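Thermophilic dibenzothiophene desulfurization enzyme C (PDB 5XDG) probably catalyses the FMNH2- and O2-dependent oxidation of dibenzothiophene to its 5-oxide and on to the 5,5-dioxide, a step of sulfur removal. Local coordinates at residues F95-Y100 and L124-S129; N153-F158 and S214-G219. All coordinates share one frame; numbering follows the deposited sequence.

Contact 1: residues F95-Y100 and L124-S129; sequences FSNFAY and LGNASS. With FMN (flavin mononucleotide), chain E; 83U (dibenzothiophene 5-oxide), chain H.
N97 and N126 meet because their first torsions bring the N97 amide oxygen against the CB of N126: in N97, CG lies anti to the carbonyl carbon (chi1 -63°), which drops the amide from the helix onto the strand, while in N126 CG sits between backbone N and carbonyl carbon (chi1 80°), lifting its amide off the strand toward the flavin. The two side chains cross at about a right angle, with N97 OD1 3.3 Å from N126 CB. OD1 is buried and has no hydrogen-bond partner in the model; it lies 3.1 Å from C9 of dibenzothiophene 5-oxide. The other end of that amide reaches the flavin side indirectly, since one water accepts from both N97 ND2 and N126 ND2. N126 then grips the flavin's pyrimidine end with both amide atoms: OD1 accepts a hydrogen bond from N3-H of FMN at 3.0 Å, and ND2 gives a nearly straight bond (172°) to FMN O4. S128 OG donates to N126 OD1 at 2.7 Å, which helps fix the amide's rotation. Next along the chain, S129 OG donates to FMN O2 at 2.5 Å, and S128 CB packs against C6 of the bound sulfoxide. At the other end the contact is greasy: L124 CB abuts N97 CB at 3.9 Å, and L124 CD1 slides in beside F98 CB. Helix 85-104 thus crosses strand 124-127 where the helical N-terminal domain meets the middle domain, a junction that lines one part of the flavin and substrate pocket of the acyl-CoA dehydrogenase fold, which residues of the second subunit help to complete.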
ATOM      1  N   PHE A  95     -25.119  -1.526 -23.464  1.00 15.77           N
ATOM      2  CA  PHE A  95     -25.197  -0.074 -23.592  1.00 14.60           C
ATOM      3  C   PHE A  95     -23.960   0.524 -24.254  1.00 10.38           C
ATOM      4  O   PHE A  95     -24.060   1.590 -24.874  1.00 16.19           O
ATOM      5  CB  PHE A  95     -25.463   0.558 -22.230  1.00 15.65           C
ATOM      6  CG  PHE A  95     -26.875   0.345 -21.760  1.00 17.59           C
ATOM      7  CD1 PHE A  95     -27.910   1.101 -22.295  1.00 21.22           C
ATOM      8  CD2 PHE A  95     -27.177  -0.637 -20.841  1.00 17.61           C
ATOM      9  CE1 PHE A  95     -29.227   0.894 -21.901  1.00 20.51           C
ATOM     10  CE2 PHE A  95     -28.496  -0.852 -20.444  1.00 23.50           C
ATOM     11  CZ  PHE A  95     -29.516  -0.081 -20.973  1.00 18.06           C
ATOM     12  N   SER A  96     -22.797  -0.118 -24.138  1.00 14.98           N
ATOM     13  CA  SER A  96     -21.669   0.286 -24.975  1.00 15.33           C
ATOM     14  C   SER A  96     -22.006   0.086 -26.451  1.00 19.52           C
ATOM     15  O   SER A  96     -21.773   0.975 -27.288  1.00 14.45           O
ATOM     16  CB  SER A  96     -20.412  -0.500 -24.591  1.00 14.12           C
ATOM     17  OG  SER A  96     -19.323  -0.167 -25.458  1.00 14.91           O
ATOM     18  N   ASN A  97     -22.561  -1.082 -26.782  1.00 15.53           N
ATOM     19  CA  ASN A  97     -22.984  -1.357 -28.151  1.00 16.57           C
ATOM     20  C   ASN A  97     -24.052  -0.363 -28.601  1.00 17.22           C
ATOM     21  O   ASN A  97     -23.988   0.152 -29.726  1.00 15.74           O
ATOM     22  CB  ASN A  97     -23.515  -2.792 -28.264  1.00 18.72           C
ATOM     23  CG  ASN A  97     -22.456  -3.861 -27.956  1.00 26.51           C
ATOM     24  OD1 ASN A  97     -21.265  -3.665 -28.183  1.00 21.48           O
ATOM     25  ND2 ASN A  97     -22.908  -5.006 -27.434  1.00 23.34           N
ATOM     26  N   PHE A  98     -25.040  -0.087 -27.740  1.00 13.62           N
ATOM     27  CA  PHE A  98     -26.089   0.866 -28.095  1.00 18.94           C
ATOM     28  C   PHE A  98     -25.523   2.268 -28.267  1.00 18.48           C
ATOM     29  O   PHE A  98     -25.937   3.004 -29.168  1.00 13.55           O
ATOM     30  CB  PHE A  98     -27.196   0.894 -27.046  1.00 14.10           C
ATOM     31  CG  PHE A  98     -28.313   1.853 -27.381  1.00 16.51           C
ATOM     32  CD1 PHE A  98     -29.344   1.455 -28.220  1.00 18.52           C
ATOM     33  CD2 PHE A  98     -28.324   3.158 -26.878  1.00 13.67           C
ATOM     34  CE1 PHE A  98     -30.374   2.340 -28.551  1.00 20.18           C
ATOM     35  CE2 PHE A  98     -29.345   4.039 -27.210  1.00 19.96           C
ATOM     36  CZ  PHE A  98     -30.373   3.627 -28.040  1.00 22.10           C
ATOM     37  N   ALA A  99     -24.589   2.665 -27.400  1.00 16.02           N
ATOM     38  CA  ALA A  99     -23.974   3.982 -27.563  1.00 18.10           C
ATOM     39  C   ALA A  99     -23.309   4.118 -28.928  1.00 12.56           C
ATOM     40  O   ALA A  99     -23.476   5.139 -29.612  1.00 16.25           O
ATOM     41  CB  ALA A  99     -22.966   4.242 -26.442  1.00 19.59           C
ATOM     42  N   TYR A 100     -22.549   3.099 -29.347  1.00 12.85           N
ATOM     43  CA  TYR A 100     -21.900   3.139 -30.652  1.00 15.06           C
ATOM     44  C   TYR A 100     -22.932   3.253 -31.765  1.00 18.44           C
ATOM     45  O   TYR A 100     -22.795   4.076 -32.677  1.00 16.97           O
ATOM     46  CB  TYR A 100     -21.033   1.895 -30.869  1.00 15.43           C
ATOM     47  CG  TYR A 100     -20.116   2.059 -32.067  1.00 18.79           C
ATOM     48  CD1 TYR A 100     -20.580   1.834 -33.366  1.00 20.35           C
ATOM     49  CD2 TYR A 100     -18.807   2.499 -31.908  1.00 20.22           C
ATOM     50  CE1 TYR A 100     -19.750   2.008 -34.467  1.00 21.10           C
ATOM     51  CE2 TYR A 100     -17.970   2.673 -33.008  1.00 15.77           C
ATOM     52  CZ  TYR A 100     -18.451   2.435 -34.280  1.00 20.90           C
ATOM     53  OH  TYR A 100     -17.626   2.617 -35.372  1.00 20.29           O
ATOM     54  N   LEU A 124     -28.036  -6.608 -27.139  1.00 17.84           N
ATOM     55  CA  LEU A 124     -26.975  -6.459 -28.121  1.00 17.54           C
ATOM     56  C   LEU A 124     -25.694  -7.135 -27.656  1.00 22.66           C
ATOM     57  O   LEU A 124     -25.359  -7.115 -26.468  1.00 21.10           O
ATOM     58  CB  LEU A 124     -26.704  -4.977 -28.399  1.00 16.57           C
ATOM     59  CG  LEU A 124     -27.901  -4.145 -28.862  1.00 19.28           C
ATOM     60  CD1 LEU A 124     -27.525  -2.664 -29.003  1.00 19.59           C
ATOM     61  CD2 LEU A 124     -28.455  -4.682 -30.178  1.00 17.56           C
ATOM     62  N   GLY A 125     -24.986  -7.740 -28.612  1.00 20.38           N
ATOM     63  CA  GLY A 125     -23.655  -8.256 -28.384  1.00 24.81           C
ATOM     64  C   GLY A 125     -22.708  -7.687 -29.425  1.00 25.63           C
ATOM     65  O   GLY A 125     -23.118  -6.957 -30.331  1.00 25.23           O
ATOM     66  N   ASN A 126     -21.438  -8.047 -29.293  1.00 22.29           N
ATOM     67  CA  ASN A 126     -20.473  -7.501 -30.227  1.00 24.99           C
ATOM     68  C   ASN A 126     -19.401  -8.526 -30.553  1.00 24.62           C
ATOM     69  O   ASN A 126     -19.125  -9.449 -29.778  1.00 25.09           O
ATOM     70  CB  ASN A 126     -19.826  -6.223 -29.689  1.00 26.63           C
ATOM     71  CG  ASN A 126     -18.729  -6.510 -28.696  1.00 26.40           C
ATOM     72  OD1 ASN A 126     -17.543  -6.534 -29.046  1.00 23.49           O
ATOM     73  ND2 ASN A 126     -19.118  -6.758 -27.449  1.00 28.96           N
ATOM     74  N   ALA A 127     -18.791  -8.318 -31.719  1.00 23.36           N
ATOM     75  CA  ALA A 127     -17.663  -9.102 -32.212  1.00 23.77           C
ATOM     76  C   ALA A 127     -16.661  -8.094 -32.771  1.00 25.86           C
ATOM     77  O   ALA A 127     -16.824  -7.604 -33.896  1.00 27.20           O
ATOM     78  CB  ALA A 127     -18.109 -10.110 -33.266  1.00 21.69           C
ATOM     79  N   SER A 128     -15.626  -7.781 -31.983  1.00 22.27           N
ATOM     80  CA  SER A 128     -14.752  -6.651 -32.308  1.00 25.26           C
ATOM     81  C   SER A 128     -13.264  -6.978 -32.197  1.00 31.01           C
ATOM     82  O   SER A 128     -12.515  -6.840 -33.172  1.00 27.77           O
ATOM     83  CB  SER A 128     -15.078  -5.468 -31.398  1.00 26.45           C
ATOM     84  OG  SER A 128     -16.475  -5.369 -31.180  1.00 26.23           O
ATOM     85  N   SER A 129     -12.821  -7.387 -31.010  1.00 29.34           N
ATOM     86  CA  SER A 129     -11.409  -7.658 -30.781  1.00 30.08           C
ATOM     87  C   SER A 129     -11.020  -9.011 -31.375  1.00 32.88           C
ATOM     88  O   SER A 129     -11.864  -9.803 -31.809  1.00 28.84           O
ATOM     89  CB  SER A 129     -11.088  -7.615 -29.284  1.00 30.87           C
ATOM     90  OG  SER A 129     -11.227  -6.300 -28.760  1.00 36.19           O
TER
HETATM   91  N1  FMN E 501     -13.082  -7.035 -26.355  1.00 33.03           N
HETATM   92  C2  FMN E 501     -14.050  -6.623 -27.255  1.00 42.46           C
HETATM   93  O2  FMN E 501     -13.706  -6.091 -28.314  1.00 29.40           O
HETATM   94  N3  FMN E 501     -15.394  -6.798 -26.972  1.00 28.54           N
HETATM   95  C4  FMN E 501     -15.776  -7.397 -25.785  1.00 32.31           C
HETATM   96  O4  FMN E 501     -16.974  -7.575 -25.534  1.00 23.91           O
HETATM   97  C4A FMN E 501     -14.803  -7.814 -24.877  1.00 33.27           C
HETATM   98  N5  FMN E 501     -15.198  -8.411 -23.696  1.00 29.08           N
HETATM   99  C5A FMN E 501     -14.243  -8.828 -22.785  1.00 30.62           C
HETATM  100  C6  FMN E 501     -14.630  -9.433 -21.581  1.00 31.80           C
HETATM  101  C7  FMN E 501     -13.679  -9.854 -20.650  1.00 29.63           C
HETATM  102  C7M FMN E 501     -14.094 -10.511 -19.362  1.00 26.02           C
HETATM  103  C8  FMN E 501     -12.334  -9.671 -20.945  1.00 29.98           C
HETATM  104  C8M FMN E 501     -11.225 -10.084 -20.025  1.00 26.63           C
HETATM  105  C9  FMN E 501     -11.959  -9.078 -22.129  1.00 38.45           C
HETATM  106  C9A FMN E 501     -12.891  -8.646 -23.072  1.00 34.34           C
HETATM  107  N10 FMN E 501     -12.473  -8.018 -24.244  1.00 29.74           N
HETATM  108  C10 FMN E 501     -13.445  -7.635 -25.164  1.00 36.84           C
HETATM  109  C1' FMN E 501     -10.989  -7.921 -24.573  1.00 39.91           C
HETATM  110  C2' FMN E 501     -10.061  -6.718 -24.453  1.00 52.21           C
HETATM  111  O2' FMN E 501     -10.539  -5.655 -25.254  1.00 48.94           O
HETATM  112  C3' FMN E 501      -8.658  -7.187 -24.931  1.00 50.56           C
HETATM  113  O3' FMN E 501      -8.750  -7.570 -26.291  1.00 51.47           O
HETATM  114  C4' FMN E 501      -8.036  -8.370 -24.151  1.00 47.15           C
HETATM  115  O4' FMN E 501      -8.499  -8.315 -22.822  1.00 44.45           O
HETATM  116  C5' FMN E 501      -6.493  -8.400 -24.176  1.00 44.45           C
HETATM  117  O5' FMN E 501      -5.934  -9.669 -23.839  1.00 49.33           O
HETATM  118  P   FMN E 501      -4.417  -9.833 -23.259  1.00 43.28           P
HETATM  119  O1P FMN E 501      -4.224  -8.838 -22.126  1.00 26.33           O
HETATM  120  O2P FMN E 501      -4.187 -11.221 -22.701  1.00 38.58           O
HETATM  121  O3P FMN E 501      -3.385  -9.609 -24.342  1.00 48.75           O
HETATM  122  C4  83U H 504     -13.748  -2.919 -27.566  1.00 54.45           C
HETATM  123  C7  83U H 504     -16.879  -3.328 -25.979  1.00 38.06           C
HETATM  124  C1  83U H 504     -15.920  -2.915 -28.159  1.00 36.49           C
HETATM  125  O1  83U H 504     -14.202  -2.100 -25.368  1.00 34.49           O
HETATM  126  C10 83U H 504     -12.638  -2.407 -30.015  1.00 49.33           C
HETATM  127  S1  83U H 504     -14.438  -3.194 -26.343  1.00 56.50           S
HETATM  128  C2  83U H 504     -14.578  -2.765 -28.664  1.00 35.26           C
HETATM  129  C3  83U H 504     -15.788  -3.148 -26.802  1.00 49.75           C
HETATM  130  C5  83U H 504     -17.193  -2.848 -28.717  1.00 29.92           C
HETATM  131  C6  83U H 504     -14.013  -2.497 -29.907  1.00 45.16           C
HETATM  132  C8  83U H 504     -12.377  -2.831 -27.662  1.00 42.75           C
HETATM  133  C9  83U H 504     -18.292  -3.030 -27.901  1.00 41.85           C
HETATM  134  C11 83U H 504     -18.135  -3.271 -26.539  1.00 34.83           C
HETATM  135  C12 83U H 504     -11.825  -2.574 -28.898  1.00 49.53           C
HETATM  136  O   HOH W   1     -21.631  -7.143 -25.914  1.00 21.78           O

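Contact 2: residues N153-F158 and S214-G219; sequences NGTKAF and SVTFSG. With FMN (flavin mononucleotide), chain E.
Strands 155-156 and 215-222 pair antiparallel in the sheet of the middle domain, where G154-K156 runs against V215-F217. Two hydrogen-bonded pairs make the ladder: G154 N gives to F217 O at 2.8 Å and G154 O accepts F217 N, then K156 N and V215 N each reach the other's carbonyl. Between them lies the non-hydrogen-bonded pair T155 and T216, whose OG1 atoms bond to each other at 3.1 Å. On the opposite face, F217 has CG anti to its carbonyl carbon (chi1 -62°), which lays the ring beside G154, with O of G154 in the ring plane at its edge; CE1 comes 3.9 Å from CG of K156. Past that point K156 bends away, and its NZ forms a salt bridge with E130, a probable, very short hydrogen bond to S128 O and a cation-pi contact with W138. At one end of the ladder N153 OD1 accepts G219 N at 2.7 Å, from above the carbonyl plane. At the other, F158 puts CB 3.4 Å from FMN N10 and CD1 3.3 Å from FMN C9. With an alanine here the ring would be gone, and C9 and C1' of the flavin would probably lose the packing that holds them on this side. An antiparallel pair whose first strand leads on to a flavin-packing residue fits the middle beta domain of the acyl-CoA dehydrogenase fold.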
ATOM      1  N   ASN A 153     -15.264 -11.863 -43.454  1.00 33.64           N
ATOM      2  CA  ASN A 153     -14.585 -13.145 -43.299  1.00 31.55           C
ATOM      3  C   ASN A 153     -13.557 -13.065 -42.182  1.00 30.93           C
ATOM      4  O   ASN A 153     -12.701 -12.177 -42.195  1.00 26.36           O
ATOM      5  CB  ASN A 153     -13.894 -13.565 -44.601  1.00 33.40           C
ATOM      6  CG  ASN A 153     -14.881 -13.923 -45.699  1.00 34.02           C
ATOM      7  OD1 ASN A 153     -15.523 -14.971 -45.651  1.00 37.53           O
ATOM      8  ND2 ASN A 153     -14.992 -13.062 -46.704  1.00 35.01           N
ATOM      9  N   GLY A 154     -13.624 -14.006 -41.235  1.00 33.26           N
ATOM     10  CA  GLY A 154     -12.613 -14.098 -40.196  1.00 37.38           C
ATOM     11  C   GLY A 154     -13.141 -14.436 -38.817  1.00 29.05           C
ATOM     12  O   GLY A 154     -14.350 -14.623 -38.644  1.00 31.61           O
ATOM     13  N   THR A 155     -12.249 -14.519 -37.827  1.00 28.70           N
ATOM     14  CA  THR A 155     -12.610 -14.912 -36.471  1.00 30.97           C
ATOM     15  C   THR A 155     -12.327 -13.781 -35.488  1.00 26.18           C
ATOM     16  O   THR A 155     -11.228 -13.215 -35.477  1.00 30.33           O
ATOM     17  CB  THR A 155     -11.857 -16.175 -36.039  1.00 35.54           C
ATOM     18  OG1 THR A 155     -12.250 -17.273 -36.867  1.00 31.85           O
ATOM     19  CG2 THR A 155     -12.180 -16.518 -34.584  1.00 35.06           C
ATOM     20  N   LYS A 156     -13.320 -13.472 -34.659  1.00 30.63           N
ATOM     21  CA  LYS A 156     -13.202 -12.498 -33.584  1.00 33.83           C
ATOM     22  C   LYS A 156     -13.116 -13.208 -32.238  1.00 30.81           C
ATOM     23  O   LYS A 156     -13.607 -14.328 -32.074  1.00 31.98           O
ATOM     24  CB  LYS A 156     -14.395 -11.542 -33.581  1.00 28.74           C
ATOM     25  CG  LYS A 156     -14.473 -10.618 -34.781  1.00 32.61           C
ATOM     26  CD  LYS A 156     -13.392  -9.532 -34.716  1.00 27.10           C
ATOM     27  CE  LYS A 156     -13.699  -8.410 -35.713  1.00 28.34           C
ATOM     28  NZ  LYS A 156     -12.771  -7.249 -35.546  1.00 31.11           N
ATOM     29  N   ALA A 157     -12.496 -12.539 -31.271  1.00 31.46           N
ATOM     30  CA  ALA A 157     -12.310 -13.066 -29.929  1.00 30.89           C
ATOM     31  C   ALA A 157     -13.010 -12.161 -28.924  1.00 29.49           C
ATOM     32  O   ALA A 157     -13.368 -11.020 -29.230  1.00 27.09           O
ATOM     33  CB  ALA A 157     -10.819 -13.191 -29.588  1.00 30.43           C
ATOM     34  N   PHE A 158     -13.212 -12.687 -27.714  1.00 25.45           N
ATOM     35  CA  PHE A 158     -13.845 -11.943 -26.618  1.00 28.24           C
ATOM     36  C   PHE A 158     -15.161 -11.289 -27.061  1.00 35.25           C
ATOM     37  O   PHE A 158     -15.385 -10.086 -26.879  1.00 26.80           O
ATOM     38  CB  PHE A 158     -12.880 -10.897 -26.048  1.00 26.38           C
ATOM     39  CG  PHE A 158     -11.768 -11.474 -25.206  1.00 32.21           C
ATOM     40  CD1 PHE A 158     -12.007 -11.873 -23.897  1.00 27.46           C
ATOM     41  CD2 PHE A 158     -10.481 -11.586 -25.710  1.00 35.70           C
ATOM     42  CE1 PHE A 158     -10.983 -12.395 -23.111  1.00 25.32           C
ATOM     43  CE2 PHE A 158      -9.452 -12.102 -24.930  1.00 36.93           C
ATOM     44  CZ  PHE A 158      -9.703 -12.505 -23.630  1.00 33.69           C
ATOM     45  N   SER A 214     -15.291 -16.838 -28.949  1.00 28.47           N
ATOM     46  CA  SER A 214     -14.966 -16.404 -30.299  1.00 30.84           C
ATOM     47  C   SER A 214     -16.147 -16.605 -31.251  1.00 39.90           C
ATOM     48  O   SER A 214     -17.087 -17.358 -30.971  1.00 31.56           O
ATOM     49  CB  SER A 214     -13.738 -17.158 -30.813  1.00 33.70           C
ATOM     50  OG  SER A 214     -13.999 -18.548 -30.839  1.00 33.69           O
ATOM     51  N   VAL A 215     -16.082 -15.912 -32.390  1.00 37.94           N
ATOM     52  CA  VAL A 215     -17.137 -15.923 -33.405  1.00 28.33           C
ATOM     53  C   VAL A 215     -16.485 -15.915 -34.781  1.00 30.87           C
ATOM     54  O   VAL A 215     -15.608 -15.088 -35.049  1.00 33.85           O
ATOM     55  CB  VAL A 215     -18.084 -14.712 -33.270  1.00 37.57           C
ATOM     56  CG1 VAL A 215     -19.112 -14.712 -34.396  1.00 32.72           C
ATOM     57  CG2 VAL A 215     -18.770 -14.693 -31.902  1.00 27.00           C
ATOM     58  N   THR A 216     -16.929 -16.808 -35.667  1.00 34.38           N
ATOM     59  CA  THR A 216     -16.317 -16.970 -36.982  1.00 29.83           C
ATOM     60  C   THR A 216     -17.268 -16.517 -38.085  1.00 28.39           C
ATOM     61  O   THR A 216     -18.437 -16.919 -38.107  1.00 29.43           O
ATOM     62  CB  THR A 216     -15.901 -18.423 -37.218  1.00 33.31           C
ATOM     63  OG1 THR A 216     -14.907 -18.799 -36.256  1.00 35.66           O
ATOM     64  CG2 THR A 216     -15.322 -18.581 -38.610  1.00 33.72           C
ATOM     65  N   PHE A 217     -16.750 -15.698 -39.008  1.00 34.46           N
ATOM     66  CA  PHE A 217     -17.507 -15.122 -40.119  1.00 33.41           C
ATOM     67  C   PHE A 217     -17.024 -15.737 -41.428  1.00 31.24           C
ATOM     68  O   PHE A 217     -15.880 -15.512 -41.837  1.00 32.35           O
ATOM     69  CB  PHE A 217     -17.342 -13.602 -40.170  1.00 31.79           C
ATOM     70  CG  PHE A 217     -17.842 -12.896 -38.957  1.00 32.66           C
ATOM     71  CD1 PHE A 217     -17.047 -12.789 -37.822  1.00 31.22           C
ATOM     72  CD2 PHE A 217     -19.104 -12.329 -38.946  1.00 31.29           C
ATOM     73  CE1 PHE A 217     -17.509 -12.134 -36.694  1.00 32.63           C
ATOM     74  CE2 PHE A 217     -19.575 -11.672 -37.821  1.00 31.62           C
ATOM     75  CZ  PHE A 217     -18.774 -11.577 -36.692  1.00 33.79           C
ATOM     76  N   SER A 218     -17.898 -16.491 -42.098  1.00 31.61           N
ATOM     77  CA  SER A 218     -17.600 -17.051 -43.416  1.00 37.75           C
ATOM     78  C   SER A 218     -18.615 -16.507 -44.415  1.00 29.40           C
ATOM     79  O   SER A 218     -19.805 -16.834 -44.339  1.00 30.85           O
ATOM     80  CB  SER A 218     -17.626 -18.581 -43.397  1.00 38.64           C
ATOM     81  OG  SER A 218     -17.251 -19.091 -42.130  1.00 42.36           O
ATOM     82  N   GLY A 219     -18.146 -15.670 -45.341  1.00 39.77           N
ATOM     83  CA  GLY A 219     -18.996 -15.161 -46.411  1.00 32.27           C
ATOM     84  C   GLY A 219     -20.195 -14.368 -45.947  1.00 39.15           C
ATOM     85  O   GLY A 219     -21.214 -14.329 -46.646  1.00 34.55           O
TER
HETATM   86  N1  FMN E 501     -13.082  -7.035 -26.355  1.00 33.03           N
HETATM   87  C2  FMN E 501     -14.050  -6.623 -27.255  1.00 42.46           C
HETATM   88  O2  FMN E 501     -13.706  -6.091 -28.314  1.00 29.40           O
HETATM   89  N3  FMN E 501     -15.394  -6.798 -26.972  1.00 28.54           N
HETATM   90  C4  FMN E 501     -15.776  -7.397 -25.785  1.00 32.31           C
HETATM   91  O4  FMN E 501     -16.974  -7.575 -25.534  1.00 23.91           O
HETATM   92  C4A FMN E 501     -14.803  -7.814 -24.877  1.00 33.27           C
HETATM   93  N5  FMN E 501     -15.198  -8.411 -23.696  1.00 29.08           N
HETATM   94  C5A FMN E 501     -14.243  -8.828 -22.785  1.00 30.62           C
HETATM   95  C6  FMN E 501     -14.630  -9.433 -21.581  1.00 31.80           C
HETATM   96  C7  FMN E 501     -13.679  -9.854 -20.650  1.00 29.63           C
HETATM   97  C7M FMN E 501     -14.094 -10.511 -19.362  1.00 26.02           C
HETATM   98  C8  FMN E 501     -12.334  -9.671 -20.945  1.00 29.98           C
HETATM   99  C8M FMN E 501     -11.225 -10.084 -20.025  1.00 26.63           C
HETATM  100  C9  FMN E 501     -11.959  -9.078 -22.129  1.00 38.45           C
HETATM  101  C9A FMN E 501     -12.891  -8.646 -23.072  1.00 34.34           C
HETATM  102  N10 FMN E 501     -12.473  -8.018 -24.244  1.00 29.74           N
HETATM  103  C10 FMN E 501     -13.445  -7.635 -25.164  1.00 36.84           C
HETATM  104  C1' FMN E 501     -10.989  -7.921 -24.573  1.00 39.91           C
HETATM  105  C2' FMN E 501     -10.061  -6.718 -24.453  1.00 52.21           C
HETATM  106  O2' FMN E 501     -10.539  -5.655 -25.254  1.00 48.94           O
HETATM  107  C3' FMN E 501      -8.658  -7.187 -24.931  1.00 50.56           C
HETATM  108  O3' FMN E 501      -8.750  -7.570 -26.291  1.00 51.47           O
HETATM  109  C4' FMN E 501      -8.036  -8.370 -24.151  1.00 47.15           C
HETATM  110  O4' FMN E 501      -8.499  -8.315 -22.822  1.00 44.45           O
HETATM  111  C5' FMN E 501      -6.493  -8.400 -24.176  1.00 44.45           C
HETATM  112  O5' FMN E 501      -5.934  -9.669 -23.839  1.00 49.33           O
HETATM  113  P   FMN E 501      -4.417  -9.833 -23.259  1.00 43.28           P
HETATM  114  O1P FMN E 501      -4.224  -8.838 -22.126  1.00 26.33           O
HETATM  115  O2P FMN E 501      -4.187 -11.221 -22.701  1.00 38.58           O
HETATM  116  O3P FMN E 501      -3.385  -9.609 -24.342  1.00 48.75           O

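In the fold
From the N terminus, three helices lead to helix 85-104; the chain then runs through helix 107-119 and returns as strand 124-127, so contact 1 closes a short, largely helical loop between the N-terminal helices and the sheet. The chain next forms the hairpin of strands 141-144 and 150-153, and contact 2 begins at the last residue of that hairpin, closing a 55-residue loop that holds strands 167-174, 184-190 and 196-198 and no helix. The two loops follow in series, neither enclosing the other. Their centres are about 15 Å apart, yet they touch: S129 O probably accepts a hydrogen bond from A157 N. Both reach the same sheet and the same FMN, contact 1 at its pyrimidine end, contact 2 through F158.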